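Local structure of heat shock protein STI1 (Saccharomyces cerevisiae, 3UPV) at residues S18-A23 against L48-S53; E36-Y41 against P69-A74; T80-V85 against A89-T94. The protein links the chaperones Hsp70 and Hsp90 as a co-chaperone, the present piece being its TPR2B domain with a bound C-terminal Hsp70 peptide. All blocks are in the same frame, centred on the assembly; numbering follows the deposited sequence.

The three contacts sample joints between and within repeats of a superhelical stack of TPR helices. Contacts 1 and 2 both use helix 38-50, at its C-terminal and N-terminal ends and on opposite sides of the chain's centre, and each joins helix ends of neighbouring repeats. Contact 1 lies at the surface and is apolar, a lysine chain laid over a tryptophan face; contact 2 is partly buried and sets a phenylalanine edge against a helix start. Contact 3, which shares helix 72-84 with contact 2, is buried and pairs the two antiparallel helices inside TPR 9, adding an amide-to-hydroxyl hydrogen bond to small-residue packing. Side chains from all three meet the bound peptide, with salt bridges from contacts 1 and 2.

Contact 1 of 3, residues S18-A23 against L48-S53; sequences SDWPNA and LAKLMS
Lys50, at the end of helix 38-50, lays its aliphatic chain over one face of the Trp20 indole. Its CB sits 3.5 Å from the centroid of the five-membered ring of Trp20, only 13° off the ring normal, a CH-pi contact. A bend at chi2 (-76°) turns the rest of the chain along the six-membered ring, where Lys50 CD is 3.6 Å from Trp20 CZ2. The end of the chain then leaves the indole, and outside these two segments Lys50 NZ forms a salt bridge with an acidic side chain of the bound peptide. Leu51 follows with a different approach: its CG packs 3.5 Å from Trp20 CB, while CD2 lies at the ring edge, near its plane. The same CD2 reaches Pro21 CG at 4.2 Å. Met52, with positive phi, closes the helix in a Schellman motif, which turns the chain toward helix 54-67.

On the other face of the indole lies the carbonyl oxygen of Ser18, offset toward the rim, and Phe15 meets Trp20 edge-to-face. An alanine in place of Trp20 is likely to leave the Lys50 methylenes without the surface they lie on and the ammonium group freer to swing from the peptide. What these segments share is apolar, methylenes and leucine carbons against indole and proline, while the Lys50 ammonium lies beyond the indole and pairs with the peptide.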
ATOM      1  N   SER A  18       6.494  -8.391  12.567  1.00 14.17           N
ATOM      2  CA  SER A  18       5.492  -9.255  11.943  1.00 13.33           C
ATOM      3  C   SER A  18       4.288  -9.451  12.839  1.00 12.85           C
ATOM      4  O   SER A  18       3.553 -10.435  12.706  1.00 13.35           O
ATOM      5  CB  SER A  18       6.122 -10.614  11.487  1.00 12.58           C
ATOM      6  OG  SER A  18       7.348 -10.366  10.786  1.00 14.19           O
ATOM      7  N   ASP A  19       4.037  -8.508  13.744  1.00 12.21           N
ATOM      8  CA  ASP A  19       2.775  -8.549  14.516  1.00 10.67           C
ATOM      9  C   ASP A  19       1.694  -7.799  13.745  1.00 11.87           C
ATOM     10  O   ASP A  19       1.414  -6.592  14.001  1.00 11.13           O
ATOM     11  CB  ASP A  19       3.023  -7.923  15.876  1.00 11.75           C
ATOM     12  CG  ASP A  19       1.814  -7.954  16.805  1.00 10.78           C
ATOM     13  OD1 ASP A  19       2.061  -7.665  17.991  1.00 14.30           O
ATOM     14  OD2 ASP A  19       0.640  -8.274  16.444  1.00 14.14           O
ATOM     15  N   TRP A  20       1.099  -8.474  12.766  1.00  9.34           N
ATOM     16  CA  TRP A  20       0.172  -7.780  11.870  1.00  9.04           C
ATOM     17  C   TRP A  20      -1.052  -7.215  12.573  1.00  9.10           C
ATOM     18  O   TRP A  20      -1.499  -6.084  12.233  1.00  8.83           O
ATOM     19  CB  TRP A  20      -0.263  -8.688  10.739  1.00  9.65           C
ATOM     20  CG  TRP A  20       0.851  -9.499  10.181  1.00 11.61           C
ATOM     21  CD1 TRP A  20       0.888 -10.871  10.051  1.00 12.89           C
ATOM     22  CD2 TRP A  20       2.108  -9.015   9.674  1.00 11.82           C
ATOM     23  NE1 TRP A  20       2.073 -11.260   9.496  1.00 12.58           N
ATOM     24  CE2 TRP A  20       2.859 -10.157   9.266  1.00  9.36           C
ATOM     25  CE3 TRP A  20       2.675  -7.735   9.516  1.00 10.80           C
ATOM     26  CZ2 TRP A  20       4.146 -10.047   8.667  1.00 12.98           C
ATOM     27  CZ3 TRP A  20       3.956  -7.623   8.960  1.00  8.41           C
ATOM     28  CH2 TRP A  20       4.703  -8.782   8.557  1.00  8.58           C
ATOM     29  N   PRO A  21      -1.660  -7.969  13.503  1.00  8.80           N
ATOM     30  CA  PRO A  21      -2.904  -7.453  14.059  1.00  9.11           C
ATOM     31  C   PRO A  21      -2.670  -6.204  14.895  1.00 10.13           C
ATOM     32  O   PRO A  21      -3.532  -5.279  14.868  1.00  8.63           O
ATOM     33  CB  PRO A  21      -3.385  -8.602  14.960  1.00  9.89           C
ATOM     34  CG  PRO A  21      -2.870  -9.794  14.244  1.00 10.01           C
ATOM     35  CD  PRO A  21      -1.463  -9.366  13.904  1.00  9.10           C
ATOM     36  N   ASN A  22      -1.529  -6.135  15.571  1.00  9.53           N
ATOM     37  CA  ASN A  22      -1.218  -4.924  16.319  1.00 10.19           C
ATOM     38  C   ASN A  22      -0.834  -3.735  15.417  1.00 11.20           C
ATOM     39  O   ASN A  22      -1.218  -2.606  15.739  1.00 11.66           O
ATOM     40  CB  ASN A  22      -0.168  -5.185  17.442  1.00  9.98           C
ATOM     41  CG  ASN A  22      -0.804  -5.751  18.694  1.00 10.64           C
ATOM     42  OD1 ASN A  22      -1.914  -5.328  19.088  1.00 13.92           O
ATOM     43  ND2 ASN A  22      -0.131  -6.728  19.330  1.00 12.82           N
ATOM     44  N   ALA A  23      -0.119  -3.984  14.302  1.00 10.35           N
ATOM     45  CA  ALA A  23       0.035  -2.969  13.249  1.00  9.06           C
ATOM     46  C   ALA A  23      -1.304  -2.448  12.749  1.00  9.29           C
ATOM     47  O   ALA A  23      -1.455  -1.246  12.604  1.00  8.61           O
ATOM     48  CB  ALA A  23       0.842  -3.506  12.071  1.00  7.93           C
ATOM     49  N   LEU A  48      -3.032  -5.482   6.699  1.00  8.72           N
ATOM     50  CA  LEU A  48      -4.184  -6.286   6.311  1.00  7.13           C
ATOM     51  C   LEU A  48      -3.765  -7.291   5.188  1.00  7.73           C
ATOM     52  O   LEU A  48      -4.209  -8.402   5.161  1.00  7.24           O
ATOM     53  CB  LEU A  48      -5.282  -5.389   5.792  1.00  7.63           C
ATOM     54  CG  LEU A  48      -6.000  -4.528   6.843  1.00  8.03           C
ATOM     55  CD1 LEU A  48      -6.726  -3.389   6.131  1.00  8.37           C
ATOM     56  CD2 LEU A  48      -7.047  -5.364   7.595  1.00 10.11           C
ATOM     57  N   ALA A  49      -2.918  -6.873   4.268  1.00  8.22           N
ATOM     58  CA  ALA A  49      -2.494  -7.750   3.166  1.00  6.95           C
ATOM     59  C   ALA A  49      -1.695  -8.938   3.762  1.00  8.22           C
ATOM     60  O   ALA A  49      -1.871 -10.090   3.354  1.00  9.38           O
ATOM     61  CB  ALA A  49      -1.603  -6.934   2.180  1.00  7.79           C
ATOM     62  N   LYS A  50      -0.895  -8.677   4.803  1.00  7.95           N
ATOM     63  CA  LYS A  50      -0.110  -9.765   5.394  1.00  7.15           C
ATOM     64  C   LYS A  50      -1.045 -10.744   6.048  1.00  7.84           C
ATOM     65  O   LYS A  50      -0.721 -11.947   6.205  1.00  8.77           O
ATOM     66  CB  LYS A  50       0.894  -9.271   6.449  1.00  8.15           C
ATOM     67  CG  LYS A  50       2.104  -8.535   5.844  1.00  9.29           C
ATOM     68  CD  LYS A  50       3.074  -9.594   5.239  1.00  8.08           C
ATOM     69  CE  LYS A  50       4.369  -8.930   4.797  1.00 10.00           C
ATOM     70  NZ  LYS A  50       5.422  -9.854   4.241  1.00 12.07           N
ATOM     71  N   LEU A  51      -2.163 -10.208   6.519  1.00  7.36           N
ATOM     72  CA  LEU A  51      -3.290 -11.025   7.114  1.00  8.52           C
ATOM     73  C   LEU A  51      -4.221 -11.693   6.085  1.00  8.39           C
ATOM     74  O   LEU A  51      -5.097 -12.487   6.484  1.00  8.62           O
ATOM     75  CB  LEU A  51      -4.089 -10.136   8.069  1.00  9.04           C
ATOM     76  CG  LEU A  51      -3.306  -9.799   9.334  1.00  7.37           C
ATOM     77  CD1 LEU A  51      -4.203  -8.797  10.082  1.00 10.38           C
ATOM     78  CD2 LEU A  51      -2.989 -10.983  10.239  1.00  9.94           C
ATOM     79  N   MET A  52      -3.953 -11.459   4.787  1.00  6.79           N
ATOM     80  CA  MET A  52      -4.735 -11.979   3.653  1.00  7.52           C
ATOM     81  C   MET A  52      -6.133 -11.382   3.669  1.00  7.47           C
ATOM     82  O   MET A  52      -7.097 -12.031   3.244  1.00  9.26           O
ATOM     83  CB  MET A  52      -4.789 -13.550   3.575  1.00  7.31           C
ATOM     84  CG  MET A  52      -3.423 -14.237   3.935  1.00 10.22           C
ATOM     85  SD  MET A  52      -2.192 -13.807   2.682  1.00 17.26           S
ATOM     86  CE  MET A  52      -2.441 -15.015   1.382  1.00 20.90           C
ATOM     87  N   SER A  53      -6.257 -10.160   4.185  1.00  8.45           N
ATOM     88  CA  SER A  53      -7.578  -9.467   4.182  1.00  8.51           C
ATOM     89  C   SER A  53      -7.613  -8.538   2.979  1.00 10.63           C
ATOM     90  O   SER A  53      -7.473  -7.255   3.115  1.00  9.37           O
ATOM     91  CB  SER A  53      -7.699  -8.705   5.509  1.00  9.66           C
ATOM     92  OG  SER A  53      -7.960  -9.635   6.561  1.00 14.53           O
TER

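Contact 2 of 3, residues E36-Y41 against P69-A74; sequences EDARGY and PNFVRA
Phe71 turns the edge of its ring to the first turn of helix 38-50. Its CD2 rests 3.6 Å from Ala38 CB, and its CE2 comes 3.5 Å from Ala38 O, which lies at the ring edge, near the ring plane. Since aromatic hydrogens carry a slight positive charge, this approach to a carbonyl oxygen is probably mildly favourable, although it is no hydrogen bond. Next along the helix, Arg39 CA stands 3.9 Å from Phe71 CE2. The ring is carried across by chi1 of -168°, which places CG opposite the backbone nitrogen, while the residue itself forms the centre of an inverse gamma turn just ahead of helix 72-84.

Behind this first shell, Asp37 secures the start of helix 38-50. As N-cap it accepts from Arg39 N through OD2, at 3.0 Å and from above the carboxylate plane. The guanidinium of Arg39 also grips this carboxylate side-on: NH2 reaches Asp37 OD1 at 2.8 Å and NE reaches Asp37 OD2 at 3.1 Å, each oxygen accepting on its syn lone pair and lying nearly in the guanidinium plane. OD2 therefore takes two donors, and the bidentate pairing limits the turning of the guanidinium, which meets the carboxylate edge-on.

Both Phe71 and Arg39 pack on acidic side chains of the bound peptide, and Arg73 forms a salt bridge with one through NE. Farther out, Ala38 touches Lys67 and Ala74 touches Ala64 of helix 54-67, whereas Asp37 and Arg39 lean on Met30 of helix 20-33; the contact thus bridges the starts of helices 38-50 and 72-84, the first helices of successive TPR units.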
ATOM      1  N   GLU A  36      -6.357  12.627   6.989  1.00  8.56           N
ATOM      2  CA  GLU A  36      -5.942  13.070   5.676  1.00 10.59           C
ATOM      3  C   GLU A  36      -4.568  12.589   5.256  1.00 10.89           C
ATOM      4  O   GLU A  36      -4.103  12.850   4.120  1.00 10.32           O
ATOM      5  CB  GLU A  36      -5.967  14.603   5.661  1.00  9.90           C
ATOM      6  CG  GLU A  36      -7.429  15.165   5.766  1.00 11.74           C
ATOM      7  CD  GLU A  36      -8.310  14.592   4.667  1.00 12.42           C
ATOM      8  OE1 GLU A  36      -9.244  13.825   4.970  1.00 14.23           O
ATOM      9  OE2 GLU A  36      -8.087  14.883   3.472  1.00 17.51           O
ATOM     10  N   ASP A  37      -3.914  11.862   6.163  1.00 11.50           N
ATOM     11  CA  ASP A  37      -2.576  11.386   5.958  1.00 10.70           C
ATOM     12  C   ASP A  37      -2.715  10.081   5.220  1.00  9.50           C
ATOM     13  O   ASP A  37      -3.102   9.048   5.815  1.00  9.54           O
ATOM     14  CB  ASP A  37      -1.852  11.262   7.305  1.00 11.48           C
ATOM     15  CG  ASP A  37      -0.377  10.881   7.166  1.00 13.83           C
ATOM     16  OD1 ASP A  37       0.371  11.087   8.150  1.00 20.45           O
ATOM     17  OD2 ASP A  37       0.047  10.395   6.086  1.00 15.09           O
ATOM     18  N   ALA A  38      -2.416  10.095   3.917  1.00  9.57           N
ATOM     19  CA  ALA A  38      -2.438   8.849   3.095  1.00  8.98           C
ATOM     20  C   ALA A  38      -1.603   7.676   3.674  1.00  9.63           C
ATOM     21  O   ALA A  38      -1.902   6.525   3.405  1.00 11.24           O
ATOM     22  CB  ALA A  38      -1.946   9.136   1.648  1.00 11.51           C
ATOM     23  N   ARG A  39      -0.530   7.962   4.403  1.00  8.97           N
ATOM     24  CA  ARG A  39       0.355   6.899   4.872  1.00  9.48           C
ATOM     25  C   ARG A  39      -0.404   5.945   5.780  1.00  9.85           C
ATOM     26  O   ARG A  39      -0.094   4.746   5.805  1.00 10.85           O
ATOM     27  CB  ARG A  39       1.561   7.438   5.637  1.00  9.97           C
ATOM     28  CG  ARG A  39       2.455   8.322   4.780  1.00 10.21           C
ATOM     29  CD  ARG A  39       3.597   8.934   5.581  1.00 12.52           C
ATOM     30  NE  ARG A  39       3.041   9.799   6.630  1.00 14.26           N
ATOM     31  CZ  ARG A  39       3.756  10.355   7.605  1.00 15.20           C
ATOM     32  NH1 ARG A  39       5.091  10.168   7.659  1.00 17.45           N
ATOM     33  NH2 ARG A  39       3.149  11.145   8.498  1.00 14.06           N
ATOM     34  N   GLY A  40      -1.332   6.458   6.578  1.00  8.87           N
ATOM     35  CA  GLY A  40      -2.040   5.565   7.518  1.00  9.03           C
ATOM     36  C   GLY A  40      -2.828   4.475   6.793  1.00  7.68           C
ATOM     37  O   GLY A  40      -2.863   3.291   7.229  1.00  8.08           O
ATOM     38  N   TYR A  41      -3.515   4.875   5.719  1.00  8.29           N
ATOM     39  CA  TYR A  41      -4.294   3.931   4.899  1.00  8.13           C
ATOM     40  C   TYR A  41      -3.378   2.937   4.223  1.00  7.40           C
ATOM     41  O   TYR A  41      -3.625   1.723   4.325  1.00  9.28           O
ATOM     42  CB  TYR A  41      -5.117   4.719   3.875  1.00  9.96           C
ATOM     43  CG  TYR A  41      -6.067   5.656   4.537  1.00  8.09           C
ATOM     44  CD1 TYR A  41      -5.743   7.015   4.631  1.00  8.96           C
ATOM     45  CD2 TYR A  41      -7.232   5.192   5.146  1.00  6.37           C
ATOM     46  CE1 TYR A  41      -6.540   7.908   5.270  1.00 11.75           C
ATOM     47  CE2 TYR A  41      -8.134   6.141   5.755  1.00  8.93           C
ATOM     48  CZ  TYR A  41      -7.743   7.493   5.850  1.00  8.51           C
ATOM     49  OH  TYR A  41      -8.471   8.499   6.464  1.00  9.76           O
ATOM     50  N   PRO A  69      -2.434  11.645  -4.325  1.00 17.23           N
ATOM     51  CA  PRO A  69      -2.249  10.982  -5.607  1.00 16.91           C
ATOM     52  C   PRO A  69      -0.783  10.762  -6.011  1.00 16.24           C
ATOM     53  O   PRO A  69      -0.528  10.025  -6.929  1.00 15.98           O
ATOM     54  CB  PRO A  69      -2.941  11.937  -6.573  1.00 18.20           C
ATOM     55  CG  PRO A  69      -3.038  13.230  -5.872  1.00 18.08           C
ATOM     56  CD  PRO A  69      -3.248  12.861  -4.449  1.00 17.37           C
ATOM     57  N   ASN A  70       0.169  11.415  -5.345  1.00 16.65           N
ATOM     58  CA  ASN A  70       1.580  11.187  -5.655  1.00 16.19           C
ATOM     59  C   ASN A  70       2.247  10.096  -4.825  1.00 16.44           C
ATOM     60  O   ASN A  70       3.451   9.832  -4.956  1.00 17.16           O
ATOM     61  CB  ASN A  70       2.298  12.507  -5.617  1.00 17.17           C
ATOM     62  CG  ASN A  70       1.636  13.483  -6.559  1.00 19.45           C
ATOM     63  OD1 ASN A  70       1.347  13.113  -7.707  1.00 19.87           O
ATOM     64  ND2 ASN A  70       1.314  14.681  -6.078  1.00 23.24           N
ATOM     65  N   PHE A  71       1.432   9.449  -4.002  1.00 15.14           N
ATOM     66  CA  PHE A  71       1.906   8.375  -3.155  1.00 14.55           C
ATOM     67  C   PHE A  71       2.003   7.075  -3.988  1.00 14.34           C
ATOM     68  O   PHE A  71       1.066   6.235  -4.014  1.00 14.15           O
ATOM     69  CB  PHE A  71       0.901   8.255  -2.004  1.00 15.46           C
ATOM     70  CG  PHE A  71       1.336   7.399  -0.868  1.00 15.39           C
ATOM     71  CD1 PHE A  71       2.687   7.047  -0.662  1.00 17.98           C
ATOM     72  CD2 PHE A  71       0.380   6.953   0.018  1.00 17.02           C
ATOM     73  CE1 PHE A  71       3.026   6.221   0.421  1.00 18.90           C
ATOM     74  CE2 PHE A  71       0.720   6.164   1.106  1.00 19.20           C
ATOM     75  CZ  PHE A  71       2.042   5.795   1.303  1.00 16.14           C
ATOM     76  N   VAL A  72       3.157   6.905  -4.648  1.00 13.15           N
ATOM     77  CA  VAL A  72       3.359   5.788  -5.571  1.00 12.71           C
ATOM     78  C   VAL A  72       3.133   4.404  -4.879  1.00 12.03           C
ATOM     79  O   VAL A  72       2.651   3.436  -5.486  1.00 12.78           O
ATOM     80  CB  VAL A  72       4.842   5.867  -6.120  1.00 11.57           C
ATOM     81  CG1 VAL A  72       5.200   4.651  -6.959  1.00 12.02           C
ATOM     82  CG2 VAL A  72       5.147   7.197  -6.848  1.00 12.09           C
ATOM     83  N   ARG A  73       3.553   4.304  -3.609  1.00 11.74           N
ATOM     84  CA  ARG A  73       3.505   3.017  -2.880  1.00 10.78           C
ATOM     85  C   ARG A  73       2.102   2.487  -2.820  1.00 10.29           C
ATOM     86  O   ARG A  73       1.878   1.286  -2.888  1.00  9.60           O
ATOM     87  CB  ARG A  73       4.024   3.186  -1.470  1.00 10.84           C
ATOM     88  CG  ARG A  73       4.081   1.828  -0.755  1.00 16.25           C
ATOM     89  CD  ARG A  73       5.571   1.552  -0.438  1.00 24.26           C
ATOM     90  NE  ARG A  73       6.038   2.285   0.719  1.00 28.47           N
ATOM     91  CZ  ARG A  73       7.329   2.443   1.081  1.00 29.52           C
ATOM     92  NH1 ARG A  73       8.315   1.955   0.347  1.00 28.82           N
ATOM     93  NH2 ARG A  73       7.638   3.110   2.192  1.00 28.28           N
ATOM     94  N   ALA A  74       1.134   3.391  -2.676  1.00  9.66           N
ATOM     95  CA  ALA A  74      -0.282   2.972  -2.586  1.00  8.91           C
ATOM     96  C   ALA A  74      -0.713   2.266  -3.874  1.00  8.64           C
ATOM     97  O   ALA A  74      -1.450   1.294  -3.844  1.00  9.37           O
ATOM     98  CB  ALA A  74      -1.117   4.128  -2.317  1.00 10.64           C
TER

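Contact 3 of 3, residues T80-V85 against A89-T94; sequences TAQIAV and ASALET
Gln82 NE2 donates to Thr94 OG1 at 2.7 Å, the one hydrogen bond that crosses between these two segments. The N-H...O angle is 155°, and the hydroxyl oxygen lies close to the amide plane of Gln82, 9° out of it. The threonine oxygen also stands 3.0 Å from Ser90 O, one turn earlier in its own helix. Beyond CG the glutamine chain is extended, which carries the amide across to Thr94 on the facing helix, whose side chain it crosses at a slant. The other end of the amide faces Ser90, whose CB is 3.5 Å from Gln82 OE1.

Alongside this bond, the helices approach through a small residue. Ala91 CB packs 3.9 Å from Gln82 CB and 3.8 Å from Ile83 CG1, so that one methyl is shared by two neighbouring residues of the facing helix. Gln82 NE2 itself is 3.5 Å from Ala91 CA. Ile83 brings CG1 inward by setting it beside the backbone nitrogen, and elsewhere it leans on Ala121 of helix 111-124.

The helical axes of 80-84 and 89-94 run antiparallel at 169° and come within 8.4 Å, a close approach suited to the small side chain of Ala91 between them. This is the helical hairpin of a TPR unit, here TPR 9, whose two helices are joined by a short turn. Gln82 also touches Glu87 in that turn. With the touching residues largely buried, one N-H of the Gln82 amide is given to the oxygen of Thr94 inside the packing, so a polar pair is accommodated in an otherwise mainly apolar helix interface and gives the hairpin a directional tie.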
ATOM      1  N   THR A  80      -0.595  -5.179  -6.125  1.00  6.93           N
ATOM      2  CA  THR A  80      -0.151  -6.460  -5.514  1.00  7.54           C
ATOM      3  C   THR A  80      -1.392  -7.179  -4.906  1.00  8.11           C
ATOM      4  O   THR A  80      -1.552  -8.378  -5.082  1.00  7.63           O
ATOM      5  CB  THR A  80       0.983  -6.327  -4.477  1.00  8.90           C
ATOM      6  OG1 THR A  80       0.528  -5.624  -3.326  1.00 16.18           O
ATOM      7  CG2 THR A  80       2.174  -5.596  -5.033  1.00  7.24           C
ATOM      8  N   ALA A  81      -2.260  -6.442  -4.202  1.00  6.68           N
ATOM      9  CA  ALA A  81      -3.482  -7.013  -3.652  1.00  8.04           C
ATOM     10  C   ALA A  81      -4.421  -7.439  -4.746  1.00  8.02           C
ATOM     11  O   ALA A  81      -5.088  -8.510  -4.651  1.00  8.39           O
ATOM     12  CB  ALA A  81      -4.168  -6.059  -2.666  1.00  7.78           C
ATOM     13  N   GLN A  82      -4.481  -6.666  -5.810  1.00  8.02           N
ATOM     14  CA  GLN A  82      -5.374  -7.064  -6.939  1.00  7.63           C
ATOM     15  C   GLN A  82      -4.883  -8.387  -7.591  1.00  7.96           C
ATOM     16  O   GLN A  82      -5.679  -9.303  -7.894  1.00  9.65           O
ATOM     17  CB  GLN A  82      -5.519  -5.955  -7.988  1.00  6.91           C
ATOM     18  CG  GLN A  82      -6.391  -4.795  -7.444  1.00  8.35           C
ATOM     19  CD  GLN A  82      -6.462  -3.584  -8.376  1.00  8.46           C
ATOM     20  OE1 GLN A  82      -7.536  -3.077  -8.663  1.00 10.55           O
ATOM     21  NE2 GLN A  82      -5.358  -3.199  -8.926  1.00  6.79           N
ATOM     22  N   ILE A  83      -3.569  -8.561  -7.709  1.00  7.34           N
ATOM     23  CA  ILE A  83      -3.085  -9.803  -8.201  1.00  7.98           C
ATOM     24  C   ILE A  83      -3.493 -10.944  -7.239  1.00  8.97           C
ATOM     25  O   ILE A  83      -3.865 -12.033  -7.677  1.00 10.24           O
ATOM     26  CB  ILE A  83      -1.577  -9.719  -8.349  1.00  4.99           C
ATOM     27  CG1 ILE A  83      -1.270  -8.832  -9.576  1.00  7.12           C
ATOM     28  CG2 ILE A  83      -0.848 -11.082  -8.539  1.00 10.64           C
ATOM     29  CD1 ILE A  83       0.135  -8.450  -9.683  1.00 11.78           C
ATOM     30  N   ALA A  84      -3.459 -10.670  -5.930  1.00  8.13           N
ATOM     31  CA  ALA A  84      -3.756 -11.721  -4.990  1.00  8.29           C
ATOM     32  C   ALA A  84      -5.158 -12.228  -5.117  1.00 10.65           C
ATOM     33  O   ALA A  84      -5.396 -13.422  -4.854  1.00 11.06           O
ATOM     34  CB  ALA A  84      -3.456 -11.281  -3.563  1.00  8.28           C
ATOM     35  N   VAL A  85      -6.064 -11.331  -5.483  1.00  9.29           N
ATOM     36  CA  VAL A  85      -7.483 -11.675  -5.672  1.00  9.21           C
ATOM     37  C   VAL A  85      -7.867 -11.911  -7.140  1.00  9.47           C
ATOM     38  O   VAL A  85      -9.048 -12.029  -7.491  1.00 10.32           O
ATOM     39  CB  VAL A  85      -8.450 -10.638  -5.011  1.00  9.86           C
ATOM     40  CG1 VAL A  85      -8.324 -10.644  -3.494  1.00  8.29           C
ATOM     41  CG2 VAL A  85      -8.237  -9.261  -5.594  1.00  8.49           C
ATOM     42  N   ALA A  89      -6.760  -7.864 -14.821  1.00 10.05           N
ATOM     43  CA  ALA A  89      -6.960  -6.734 -15.751  1.00 11.22           C
ATOM     44  C   ALA A  89      -6.852  -5.437 -14.972  1.00 10.76           C
ATOM     45  O   ALA A  89      -6.268  -4.460 -15.435  1.00 11.50           O
ATOM     46  CB  ALA A  89      -8.287  -6.831 -16.445  1.00 11.55           C
ATOM     47  N   SER A  90      -7.456  -5.415 -13.793  1.00 10.59           N
ATOM     48  CA  SER A  90      -7.435  -4.192 -13.006  1.00 10.49           C
ATOM     49  C   SER A  90      -6.050  -3.904 -12.536  1.00  9.76           C
ATOM     50  O   SER A  90      -5.647  -2.738 -12.491  1.00  9.18           O
ATOM     51  CB  SER A  90      -8.419  -4.235 -11.833  1.00 10.84           C
ATOM     52  OG  SER A  90      -9.752  -4.301 -12.362  1.00 13.98           O
ATOM     53  N   ALA A  91      -5.323  -4.959 -12.170  1.00  8.94           N
ATOM     54  CA  ALA A  91      -3.945  -4.775 -11.718  1.00  6.62           C
ATOM     55  C   ALA A  91      -3.065  -4.175 -12.766  1.00  8.23           C
ATOM     56  O   ALA A  91      -2.244  -3.304 -12.484  1.00  8.68           O
ATOM     57  CB  ALA A  91      -3.323  -6.074 -11.168  1.00  7.10           C
ATOM     58  N   LEU A  92      -3.241  -4.623 -13.996  1.00  7.88           N
ATOM     59  CA  LEU A  92      -2.396  -4.105 -15.078  1.00  8.53           C
ATOM     60  C   LEU A  92      -2.659  -2.584 -15.237  1.00  8.58           C
ATOM     61  O   LEU A  92      -1.720  -1.783 -15.439  1.00  8.83           O
ATOM     62  CB  LEU A  92      -2.785  -4.900 -16.351  1.00  8.62           C
ATOM     63  CG  LEU A  92      -2.208  -6.344 -16.402  1.00  9.89           C
ATOM     64  CD1 LEU A  92      -2.897  -7.160 -17.497  1.00 12.99           C
ATOM     65  CD2 LEU A  92      -0.662  -6.439 -16.530  1.00 10.73           C
ATOM     66  N   GLU A  93      -3.917  -2.171 -15.106  1.00  9.53           N
ATOM     67  CA  GLU A  93      -4.289  -0.739 -15.182  1.00 10.16           C
ATOM     68  C   GLU A  93      -3.679   0.046 -14.008  1.00 10.31           C
ATOM     69  O   GLU A  93      -3.106   1.134 -14.187  1.00 10.31           O
ATOM     70  CB  GLU A  93      -5.841  -0.565 -15.216  1.00 11.15           C
ATOM     71  CG  GLU A  93      -6.453  -0.680 -16.642  1.00 15.85           C
ATOM     72  CD  GLU A  93      -7.996  -0.778 -16.654  1.00 21.94           C
ATOM     73  OE1 GLU A  93      -8.572  -0.934 -17.739  1.00 27.72           O
ATOM     74  OE2 GLU A  93      -8.649  -0.735 -15.596  1.00 26.68           O
ATOM     75  N   THR A  94      -3.714  -0.566 -12.826  1.00  8.64           N
ATOM     76  CA  THR A  94      -3.180   0.080 -11.679  1.00  8.44           C
ATOM     77  C   THR A  94      -1.649   0.211 -11.851  1.00  9.11           C
ATOM     78  O   THR A  94      -1.056   1.228 -11.445  1.00  9.91           O
ATOM     79  CB  THR A  94      -3.470  -0.739 -10.435  1.00  8.68           C
ATOM     80  OG1 THR A  94      -4.887  -0.902 -10.304  1.00  9.44           O
ATOM     81  CG2 THR A  94      -2.912  -0.036  -9.157  1.00  7.44           C
TER